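PDB 1ON3: methylmalonyl-CoA carboxyltransferase 12S subunit from Propionibacterium freudenreichii, which transfers the carboxyl group of methylmalonyl-CoA to the biotin of the 1.3S subunit, leaving propanoyl-CoA, as the hexameric core of transcarboxylase. Local coordinates for residues V35-Q38 against H39-G42. Residues are numbered along the deposited sequence; the frame is centred on the assembly and turned at random.
Sequences VEKQ and HSQG
The imidazole of H39 lies alongside V35, one helical turn back, and takes the CG1 methyl near its CE1–ND1 side, with V35 CG1 3.9 Å from H39 CE1. Both belong to the C-terminal end of helix 32-40, which a Schellman motif closes with G42, at positive phi, as C-prime: K43 N reaches back to Q38 O, and G42 N to H39 O. V35 O comes up to the ring obliquely. NE2 of the ring is hydrogen-bonded to E48 OE2, and T45 touches both side chains. The other flat groups are the amides of Q38 and Q41; these two side chains cross at about a right angle, and their terminal amide planes are 42° apart. Both offer OE1 to one water, which donates to Q38 OE1 at 2.8 Å and to Q41 OE1 at 2.7 Å. Each amide has a further hold: Q38 NE2 bonds to D138 and to Q44 O, and Q41 OE1 to K43.

The coenzyme A site is close by, the Q41 side chain lying about 5 Å from bound methylmalonyl-CoA, and Q38 packs on F104 of that pocket.

Inside the turn, H39 N gives V35 O a nearly straight bond. The K37 side chain runs out extended, its CE 3.8 Å from Q41 NE2. K37 O accepts twice, from Q41 N at 3.0 Å and from S40 OG. With chi1 at 76°, S40 OG swings back over the preceding turn and donates to K37 O at 2.6 Å, meeting the carbonyl at a C=O...OG angle of 118°.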
loop_
_atom_site.group_PDB
_atom_site.type_symbol
_atom_site.label_atom_id
_atom_site.label_comp_id
_atom_site.label_asym_id
_atom_site.label_seq_id
_atom_site.Cartn_x
_atom_site.Cartn_y
_atom_site.Cartn_z
ATOM N N VAL E 35 34.031 34.199 -25.334
ATOM C CA VAL E 35 32.613 34.477 -25.537
ATOM C C VAL E 35 32.440 34.948 -26.983
ATOM O O VAL E 35 31.510 34.537 -27.669
ATOM C CB VAL E 35 32.116 35.578 -24.576
ATOM C CG1 VAL E 35 30.782 36.139 -25.050
ATOM C CG2 VAL E 35 31.973 35.005 -23.176
ATOM N N GLU E 36 33.343 35.807 -27.456
ATOM C CA GLU E 36 33.252 36.281 -28.829
ATOM C C GLU E 36 33.422 35.125 -29.793
ATOM O O GLU E 36 32.744 35.064 -30.818
ATOM C CB GLU E 36 34.311 37.348 -29.123
ATOM C CG GLU E 36 34.036 38.663 -28.448
ATOM C CD GLU E 36 35.124 39.688 -28.691
ATOM O OE1 GLU E 36 35.018 40.795 -28.119
ATOM O OE2 GLU E 36 36.075 39.389 -29.455
ATOM N N LYS E 37 34.320 34.198 -29.478
ATOM C CA LYS E 37 34.511 33.066 -30.375
ATOM C C LYS E 37 33.234 32.225 -30.430
ATOM O O LYS E 37 32.824 31.766 -31.506
ATOM C CB LYS E 37 35.683 32.197 -29.923
ATOM C CG LYS E 37 35.909 30.984 -30.818
ATOM C CD LYS E 37 37.198 30.260 -30.454
ATOM C CE LYS E 37 37.521 29.155 -31.452
ATOM N NZ LYS E 37 38.843 28.509 -31.166
ATOM N N GLN E 38 32.614 32.019 -29.269
ATOM C CA GLN E 38 31.379 31.242 -29.199
ATOM C C GLN E 38 30.368 31.926 -30.119
ATOM O O GLN E 38 29.774 31.290 -30.997
ATOM C CB GLN E 38 30.856 31.193 -27.751
ATOM C CG GLN E 38 29.519 30.446 -27.583
ATOM C CD GLN E 38 29.668 28.943 -27.362
ATOM O OE1 GLN E 38 30.709 28.338 -27.666
ATOM N NE2 GLN E 38 28.608 28.327 -26.836
ATOM N N HIS E 39 30.194 33.231 -29.936
ATOM C CA HIS E 39 29.269 33.986 -30.760
ATOM C C HIS E 39 29.608 33.947 -32.248
ATOM O O HIS E 39 28.713 33.867 -33.094
ATOM C CB HIS E 39 29.212 35.429 -30.281
ATOM C CG HIS E 39 28.384 35.610 -29.053
ATOM N ND1 HIS E 39 28.519 36.696 -28.217
ATOM C CD2 HIS E 39 27.388 34.855 -28.535
ATOM C CE1 HIS E 39 27.641 36.603 -27.234
ATOM N NE2 HIS E 39 26.942 35.495 -27.403
ATOM N N SER E 40 30.892 33.994 -32.570
ATOM C CA SER E 40 31.303 33.968 -33.966
ATOM C C SER E 40 30.924 32.637 -34.608
ATOM O O SER E 40 30.703 32.578 -35.814
ATOM C CB SER E 40 32.814 34.186 -34.088
ATOM O OG SER E 40 33.521 33.012 -33.731
ATOM N N GLN E 41 30.844 31.577 -33.802
ATOM C CA GLN E 41 30.493 30.252 -34.307
ATOM C C GLN E 41 28.987 30.068 -34.414
ATOM O O GLN E 41 28.505 28.967 -34.687
ATOM C CB GLN E 41 31.079 29.159 -33.408
ATOM C CG GLN E 41 32.587 29.205 -33.300
ATOM C CD GLN E 41 33.147 28.140 -32.371
ATOM O OE1 GLN E 41 32.586 27.863 -31.315
ATOM N NE2 GLN E 41 34.274 27.556 -32.755
ATOM N N GLY E 42 28.254 31.155 -34.208
ATOM C CA GLY E 42 26.804 31.119 -34.290
ATOM C C GLY E 42 26.101 30.456 -33.115
ATOM O O GLY E 42 24.984 29.960 -33.270
HETATM O O HOH W 1 33.267 28.482 -28.784
#